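Local structure of monosaccharide ABC transporter substrate-binding protein, CUT2 family (Acidothermus cellulolyticus, 4RU1) at residues 22-27 and 78-83; 82-87 and 104-109. The protein probably serves as the sugar-binding component of an ABC importer and holds myo-inositol between its two lobes. All coordinates share one frame; numbering follows the deposited sequence. Where two conformers were deposited one is given.

Contact 1 (22-27 and 78-83); sequences TIAMIT and DGIAVT
Thr22 and Asp78 open this pairing of parallel strands with a two-bond exchange. The main-chain N of Thr22 gives a nearly straight bond (N-H...O 171°) to Asp78 OD2 at 2.8 Å, taken on the carboxylate's anti lone pair, while Asp78 N returns one to Thr22 O. Asp78 CG lies anti to its own carbonyl carbon, beside the backbone N (chi1 -60°), and the carboxylate beyond it meets Thr22. Thr22 OG1 is met by a water at 2.6 Å, which also donates a weak bond to Asp78 OD2. Farther along, the amides of Ala24 and Ile26 give to Gly79 O and Ala81 O, and their carbonyls accept from Ala81 N (2.8 Å from Ala24 O) and Thr83 N (3.1 Å from Ile26 O). Ile23, Met25 and Thr27 direct their backbone bonds to strand 52-58 instead. Between the strands, Ile26 CD1 meets Ile80 CG2 at 4.1 Å on one face of the sheet; on the other, Met25 CE reaches Ala81 CB. At the far end Thr83 OG1 is 3.4 Å from Thr27 CA, yet its bonds go to His28 and Glu65, and Thr27 OG1 is bonded to Tyr56 and the amide of Gln29. Backbone bonding thus joins the strands through a largely apolar interior, with side-chain polarity kept to the two ends: a carboxylate bonded to a backbone amide at one, buried hydroxyls with protein partners at the other.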
ATOM      1  N   THR A  22     -14.454   9.132 -18.248  1.00 18.60           N
ATOM      2  CA  THR A  22     -14.864   8.195 -17.231  1.00 19.19           C
ATOM      3  C   THR A  22     -13.717   7.231 -16.970  1.00 13.77           C
ATOM      4  O   THR A  22     -13.196   6.543 -17.944  1.00 16.71           O
ATOM      5  CB  THR A  22     -16.114   7.361 -17.619  1.00 29.89           C
ATOM      6  OG1 THR A  22     -17.235   8.232 -17.758  1.00 24.74           O
ATOM      7  CG2 THR A  22     -16.425   6.285 -16.486  1.00 21.82           C
ATOM      8  N   ILE A  23     -13.213   7.276 -15.733  1.00 15.30           N
ATOM      9  CA  ILE A  23     -12.084   6.389 -15.344  0.50 16.09           C
ATOM     10  C   ILE A  23     -12.519   5.421 -14.260  1.00 14.78           C
ATOM     11  O   ILE A  23     -13.097   5.812 -13.284  1.00 17.05           O
ATOM     12  CB  ILE A  23     -10.856   7.167 -14.834  0.50 15.34           C
ATOM     13  CG1 ILE A  23     -10.483   8.302 -15.810  0.50 19.74           C
ATOM     14  CG2 ILE A  23      -9.707   6.195 -14.511  0.50 13.37           C
ATOM     15  CD1 ILE A  23     -10.017   7.903 -17.192  0.50 16.61           C
ATOM     16  N   ALA A  24     -12.278   4.103 -14.506  1.00 15.66           N
ATOM     17  CA  ALA A  24     -12.487   3.047 -13.481  1.00 14.73           C
ATOM     18  C   ALA A  24     -11.264   2.865 -12.665  1.00 13.58           C
ATOM     19  O   ALA A  24     -10.179   2.561 -13.266  1.00 17.98           O
ATOM     20  CB  ALA A  24     -12.828   1.705 -14.111  1.00 15.03           C
ATOM     21  N   MET A  25     -11.385   3.038 -11.357  1.00 15.57           N
ATOM     22  CA  MET A  25     -10.264   2.686 -10.405  1.00 12.28           C
ATOM     23  C   MET A  25     -10.676   1.426  -9.669  1.00 13.71           C
ATOM     24  O   MET A  25     -11.752   1.401  -8.996  1.00 15.35           O
ATOM     25  CB  MET A  25      -9.975   3.789  -9.411  1.00 11.96           C
ATOM     26  CG  MET A  25      -8.962   3.490  -8.363  1.00 16.57           C
ATOM     27  SD  MET A  25      -8.397   4.970  -7.337  1.00  8.56           S
ATOM     28  CE  MET A  25      -7.236   5.647  -8.541  1.00 15.44           C
ATOM     29  N   ILE A  26      -9.880   0.356  -9.841  1.00 15.46           N
ATOM     30  CA  ILE A  26     -10.195  -0.987  -9.389  1.00 14.35           C
ATOM     31  C   ILE A  26      -9.105  -1.453  -8.465  1.00 15.11           C
ATOM     32  O   ILE A  26      -7.910  -1.472  -8.814  1.00 14.02           O
ATOM     33  CB  ILE A  26     -10.284  -1.878 -10.595  1.00 14.45           C
ATOM     34  CG1 ILE A  26     -11.428  -1.394 -11.498  1.00 15.33           C
ATOM     35  CG2 ILE A  26     -10.605  -3.292 -10.170  1.00 16.86           C
ATOM     36  CD1 ILE A  26     -11.429  -2.037 -12.887  1.00 15.98           C
ATOM     37  N   THR A  27      -9.486  -1.781  -7.237  1.00 13.63           N
ATOM     38  CA  THR A  27      -8.512  -2.162  -6.249  1.00 12.39           C
ATOM     39  C   THR A  27      -8.911  -3.469  -5.512  1.00 14.99           C
ATOM     40  O   THR A  27      -9.908  -4.123  -5.769  1.00 14.11           O
ATOM     41  CB  THR A  27      -8.318  -1.044  -5.235  1.00 13.78           C
ATOM     42  OG1 THR A  27      -9.337  -1.200  -4.248  1.00 16.17           O
ATOM     43  CG2 THR A  27      -8.348   0.312  -5.855  1.00 15.83           C
ATOM     44  N   ASP A  78     -12.999   5.219 -20.365  1.00 16.32           N
ATOM     45  CA  ASP A  78     -11.875   5.857 -21.074  1.00 16.11           C
ATOM     46  C   ASP A  78     -10.492   5.396 -20.601  1.00 16.48           C
ATOM     47  O   ASP A  78      -9.506   5.565 -21.341  1.00 16.09           O
ATOM     48  CB  ASP A  78     -11.974   7.365 -21.008  1.00 16.88           C
ATOM     49  CG  ASP A  78     -13.252   7.853 -21.646  1.00 19.59           C
ATOM     50  OD1 ASP A  78     -13.386   7.657 -22.841  1.00 21.41           O
ATOM     51  OD2 ASP A  78     -14.194   8.339 -20.939  1.00 19.01           O
ATOM     52  N   GLY A  79     -10.404   4.883 -19.353  1.00 12.99           N
ATOM     53  CA  GLY A  79      -9.178   4.349 -18.809  1.00 15.13           C
ATOM     54  C   GLY A  79      -9.494   3.610 -17.544  1.00 12.34           C
ATOM     55  O   GLY A  79     -10.509   3.821 -16.912  1.00 15.82           O
ATOM     56  N   ILE A  80      -8.528   2.784 -17.207  1.00 14.15           N
ATOM     57  CA  ILE A  80      -8.541   1.943 -16.058  1.00 14.95           C
ATOM     58  C   ILE A  80      -7.270   2.178 -15.247  1.00 12.85           C
ATOM     59  O   ILE A  80      -6.175   2.157 -15.759  1.00 15.15           O
ATOM     60  CB  ILE A  80      -8.653   0.459 -16.421  1.00 15.53           C
ATOM     61  CG1 ILE A  80     -10.037   0.146 -17.113  1.00 14.81           C
ATOM     62  CG2 ILE A  80      -8.422  -0.432 -15.168  1.00 15.96           C
ATOM     63  CD1 ILE A  80     -10.140  -1.221 -17.722  1.00 18.55           C
ATOM     64  N   ALA A  81      -7.473   2.383 -13.946  1.00 13.36           N
ATOM     65  CA  ALA A  81      -6.422   2.375 -12.962  1.00 14.84           C
ATOM     66  C   ALA A  81      -6.605   1.171 -12.056  1.00 14.50           C
ATOM     67  O   ALA A  81      -7.706   1.018 -11.430  1.00 15.90           O
ATOM     68  CB  ALA A  81      -6.517   3.686 -12.218  1.00 15.59           C
ATOM     69  N   VAL A  82      -5.617   0.268 -12.010  1.00 12.38           N
ATOM     70  CA  VAL A  82      -5.816  -1.019 -11.367  1.00 12.68           C
ATOM     71  C   VAL A  82      -4.650  -1.420 -10.470  1.00 12.60           C
ATOM     72  O   VAL A  82      -3.501  -1.088 -10.719  1.00 13.64           O
ATOM     73  CB  VAL A  82      -5.996  -2.098 -12.433  1.00 13.99           C
ATOM     74  CG1 VAL A  82      -4.757  -2.324 -13.286  1.00 21.61           C
ATOM     75  CG2 VAL A  82      -6.515  -3.365 -11.824  1.00 15.73           C
ATOM     76  N   THR A  83      -4.959  -2.120  -9.379  1.00 12.08           N
ATOM     77  CA  THR A  83      -3.927  -2.718  -8.479  1.00 11.96           C
ATOM     78  C   THR A  83      -3.686  -4.197  -8.834  1.00 15.82           C
ATOM     79  O   THR A  83      -4.612  -4.876  -9.306  1.00 14.19           O
ATOM     80  CB  THR A  83      -4.326  -2.594  -7.002  1.00 13.10           C
ATOM     81  OG1 THR A  83      -5.453  -3.464  -6.776  1.00 13.61           O
ATOM     82  CG2 THR A  83      -4.715  -1.196  -6.694  1.00 13.07           C
TER
HETATM   83  O   HOH W   1     -17.374   9.291 -20.102  1.00 35.42           O

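Contact 2 (82-87 and 104-109); sequences VTIPDP and VVAFNA. With INS (1,2,3,4,5,6-hexahydroxy-cyclohexane), chain M.
Ile84 N bonds to Ala109 O, at 2.8 Å, although regular parallel pairing would have sent it to Phe107 O. The register slips by one residue: Val82 lies against Ala106, but Ile84 lies against Ala109. The cause is a classic gamma turn centred on Asn108 (phi/psi 72°/-51°), closed by Ala109 N on Phe107 O at 2.7 Å. The Ile84 N donor stands 47° out of the carbonyl plane of Ala109, consistent with this detour. Before the turn the pairing is ordinary, with Val82 N on Val105 O and Phe107 N on Val82 O.

The turn also aims Asn108 at the ligand. Its CG is anti to the backbone N, and the carboxamide uses both ends on neighbouring inositol hydroxyls: Asn108 OD1 accepts from inositol O5 at 2.7 Å, and Asn108 ND2 donates to O6 at 2.9 Å. ND2 has a further partner in Glu256, while Asp231, Asp33 and Arg161 are among the residues that bond other parts of the inositol.

Behind this pocket residue, the methyl CG2 of Thr83 lies over one face of the Phe107 ring, 4.0 Å from the centroid and displaced toward the rim, a CH-pi contact. On the opposite side of the sheet Ile84 CD1 rests on Ala106 CB at 3.8 Å, and Val82 CG1 packs against Val104.

Strands 79-82 and 104-107 are the two arms of a beta-alpha-beta crossover. Its helix, 87-99, covers Val82, Ile84 and Val104 through Ile94 and Val98; helix 35-49 meets Phe107 and Asn108 from the other face, and helix 156-168 approaches Pro85 and Ala109 through Gln157.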
ATOM      1  N   VAL A  82      -5.617   0.268 -12.010  1.00 12.38           N
ATOM      2  CA  VAL A  82      -5.816  -1.019 -11.367  1.00 12.68           C
ATOM      3  C   VAL A  82      -4.650  -1.420 -10.470  1.00 12.60           C
ATOM      4  O   VAL A  82      -3.501  -1.088 -10.719  1.00 13.64           O
ATOM      5  CB  VAL A  82      -5.996  -2.098 -12.433  1.00 13.99           C
ATOM      6  CG1 VAL A  82      -4.757  -2.324 -13.286  1.00 21.61           C
ATOM      7  CG2 VAL A  82      -6.515  -3.365 -11.824  1.00 15.73           C
ATOM      8  N   THR A  83      -4.959  -2.120  -9.379  1.00 12.08           N
ATOM      9  CA  THR A  83      -3.927  -2.718  -8.479  1.00 11.96           C
ATOM     10  C   THR A  83      -3.686  -4.197  -8.834  1.00 15.82           C
ATOM     11  O   THR A  83      -4.612  -4.876  -9.306  1.00 14.19           O
ATOM     12  CB  THR A  83      -4.326  -2.594  -7.002  1.00 13.10           C
ATOM     13  OG1 THR A  83      -5.453  -3.464  -6.776  1.00 13.61           O
ATOM     14  CG2 THR A  83      -4.715  -1.196  -6.694  1.00 13.07           C
ATOM     15  N   ILE A  84      -2.477  -4.709  -8.665  1.00 12.05           N
ATOM     16  CA  ILE A  84      -2.154  -6.064  -9.087  1.00 11.18           C
ATOM     17  C   ILE A  84      -1.469  -6.809  -7.917  1.00 14.15           C
ATOM     18  O   ILE A  84      -0.343  -7.253  -8.008  1.00 15.94           O
ATOM     19  CB  ILE A  84      -1.243  -6.115 -10.326  1.00 15.11           C
ATOM     20  CG1 ILE A  84      -1.615  -5.058 -11.348  1.00 15.66           C
ATOM     21  CG2 ILE A  84      -1.278  -7.510 -10.941  1.00 16.65           C
ATOM     22  CD1 ILE A  84      -0.681  -4.929 -12.498  1.00 15.64           C
ATOM     23  N   PRO A  85      -2.239  -7.113  -6.851  1.00 12.57           N
ATOM     24  CA  PRO A  85      -1.685  -7.868  -5.754  1.00 14.33           C
ATOM     25  C   PRO A  85      -1.453  -9.340  -6.082  1.00 15.13           C
ATOM     26  O   PRO A  85      -0.711 -10.036  -5.442  1.00 14.51           O
ATOM     27  CB  PRO A  85      -2.732  -7.698  -4.640  1.00 15.42           C
ATOM     28  CG  PRO A  85      -4.034  -7.533  -5.399  1.00 16.90           C
ATOM     29  CD  PRO A  85      -3.589  -6.613  -6.539  1.00 12.94           C
ATOM     30  N   ASP A  86      -2.246  -9.887  -7.004  1.00 17.48           N
ATOM     31  CA  ASP A  86      -2.183 -11.327  -7.354  1.00 19.55           C
ATOM     32  C   ASP A  86      -2.058 -11.404  -8.866  1.00 19.01           C
ATOM     33  O   ASP A  86      -3.060 -11.539  -9.583  1.00 19.19           O
ATOM     34  CB  ASP A  86      -3.502 -11.953  -6.880  1.00 20.13           C
ATOM     35  CG  ASP A  86      -3.568 -13.460  -7.030  1.00 22.90           C
ATOM     36  OD1 ASP A  86      -2.718 -14.079  -7.730  1.00 33.83           O
ATOM     37  OD2 ASP A  86      -4.522 -13.995  -6.425  1.00 23.89           O
ATOM     38  N   PRO A  87      -0.842 -11.289  -9.423  1.00 21.52           N
ATOM     39  CA  PRO A  87      -0.641 -11.254 -10.872  1.00 17.50           C
ATOM     40  C   PRO A  87      -1.248 -12.459 -11.618  1.00 21.82           C
ATOM     41  O   PRO A  87      -1.979 -12.226 -12.578  1.00 21.02           O
ATOM     42  CB  PRO A  87       0.884 -11.129 -11.017  1.00 22.53           C
ATOM     43  CG  PRO A  87       1.274 -10.408  -9.713  1.00 22.64           C
ATOM     44  CD  PRO A  87       0.417 -11.058  -8.694  1.00 22.50           C
ATOM     45  N   VAL A 104      -4.492   1.450 -19.657  0.50 14.93           N
ATOM     46  CA  VAL A 104      -4.439   1.093 -18.241  0.50 20.26           C
ATOM     47  C   VAL A 104      -3.161   1.600 -17.588  0.50 14.75           C
ATOM     48  O   VAL A 104      -2.065   1.635 -18.192  0.50 16.77           O
ATOM     49  CB  VAL A 104      -4.565  -0.410 -18.016  0.50 14.31           C
ATOM     50  CG1 VAL A 104      -3.410  -1.073 -18.694  0.50 27.05           C
ATOM     51  CG2 VAL A 104      -4.585  -0.734 -16.543  0.50 16.10           C
ATOM     52  N   VAL A 105      -3.358   2.045 -16.368  1.00 13.53           N
ATOM     53  CA  VAL A 105      -2.287   2.418 -15.448  1.00 14.66           C
ATOM     54  C   VAL A 105      -2.419   1.536 -14.238  1.00 18.64           C
ATOM     55  O   VAL A 105      -3.536   1.294 -13.789  1.00 16.99           O
ATOM     56  CB  VAL A 105      -2.289   3.902 -15.123  1.00 17.36           C
ATOM     57  CG1 VAL A 105      -1.292   4.276 -14.005  1.00 20.63           C
ATOM     58  CG2 VAL A 105      -1.921   4.685 -16.399  1.00 15.78           C
ATOM     59  N   ALA A 106      -1.280   1.023 -13.739  1.00 13.40           N
ATOM     60  CA  ALA A 106      -1.246   0.173 -12.534  1.00 12.32           C
ATOM     61  C   ALA A 106      -0.723   0.986 -11.369  1.00 11.55           C
ATOM     62  O   ALA A 106      -0.022   1.986 -11.568  1.00 13.24           O
ATOM     63  CB  ALA A 106      -0.499  -1.109 -12.740  1.00 15.37           C
ATOM     64  N   PHE A 107      -1.130   0.660 -10.164  1.00 13.09           N
ATOM     65  CA  PHE A 107      -0.672   1.412  -9.048  1.00 12.58           C
ATOM     66  C   PHE A 107      -0.766   0.545  -7.789  1.00 12.52           C
ATOM     67  O   PHE A 107      -1.457  -0.498  -7.759  1.00 11.87           O
ATOM     68  CB  PHE A 107      -1.415   2.769  -8.885  1.00 13.37           C
ATOM     69  CG  PHE A 107      -2.830   2.629  -8.399  1.00 10.54           C
ATOM     70  CD1 PHE A 107      -3.850   2.228  -9.236  1.00 14.55           C
ATOM     71  CD2 PHE A 107      -3.135   3.011  -7.108  1.00 10.66           C
ATOM     72  CE1 PHE A 107      -5.168   2.086  -8.774  1.00 11.00           C
ATOM     73  CE2 PHE A 107      -4.432   2.845  -6.632  1.00 11.69           C
ATOM     74  CZ  PHE A 107      -5.431   2.443  -7.466  1.00 15.61           C
ATOM     75  N   ASN A 108       0.014   0.924  -6.774  1.00 11.70           N
ATOM     76  CA  ASN A 108      -0.003   0.412  -5.422  1.00 12.06           C
ATOM     77  C   ASN A 108       0.565  -1.036  -5.274  1.00 16.11           C
ATOM     78  O   ASN A 108       1.421  -1.252  -4.408  1.00 12.82           O
ATOM     79  CB  ASN A 108      -1.351   0.435  -4.784  1.00 14.95           C
ATOM     80  CG  ASN A 108      -1.299  -0.047  -3.366  1.00 12.39           C
ATOM     81  OD1 ASN A 108      -1.656  -1.199  -3.098  1.00 11.70           O
ATOM     82  ND2 ASN A 108      -0.843   0.759  -2.453  1.00 12.03           N
ATOM     83  N   ALA A 109       0.092  -1.984  -6.084  1.00 14.89           N
ATOM     84  CA  ALA A 109       0.586  -3.340  -6.051  1.00 10.55           C
ATOM     85  C   ALA A 109       0.873  -3.821  -7.428  1.00 13.10           C
ATOM     86  O   ALA A 109       0.072  -3.611  -8.308  1.00 13.19           O
ATOM     87  CB  ALA A 109      -0.389  -4.249  -5.390  1.00 13.22           C
TER
HETATM   88  C1  INS M 401      -0.731  -0.787   2.267  1.00 11.78           C
HETATM   89  C2  INS M 401      -1.595  -1.474   3.313  1.00 20.58           C
HETATM   90  C3  INS M 401      -2.935  -1.854   2.683  1.00 15.87           C
HETATM   91  C4  INS M 401      -2.791  -2.623   1.388  1.00 13.86           C
HETATM   92  C5  INS M 401      -1.985  -1.871   0.378  1.00 10.17           C
HETATM   93  C6  INS M 401      -0.635  -1.457   0.898  1.00 14.39           C
HETATM   94  O1  INS M 401       0.575  -0.454   2.762  1.00 13.76           O
HETATM   95  O2  INS M 401      -0.918  -2.701   3.633  1.00 20.99           O
HETATM   96  O3  INS M 401      -3.608  -2.670   3.662  1.00 19.61           O
HETATM   97  O4  INS M 401      -4.092  -2.950   0.837  1.00 17.88           O
HETATM   98  O5  INS M 401      -1.733  -2.646  -0.815  1.00 13.46           O
HETATM   99  O6  INS M 401       0.070  -0.619  -0.064  1.00 14.59           O

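How the contacts relate
Both contacts are buried in the same parallel sheet, whose 2-1-3-4-5 strand order fits a lobe of a type I periplasmic binding protein. Strand 79-82 is common to them: contact 1 uses one edge and contact 2 the other, and Val82 and Thr83 belong to both. Ile80 O, 2.9 Å from Val105 N in a probable hydrogen bond, and Met25 CG, against Phe107 CZ, tie the two together. Their centres are 10 Å apart. Contact 1, farther from the centre of the chain, keeps regular register and has water at its Asp78 end; contact 2, lying deeper, loses register just past the end of strand 104-107, at the inositol pocket, and there contributes a ligand-binding amide.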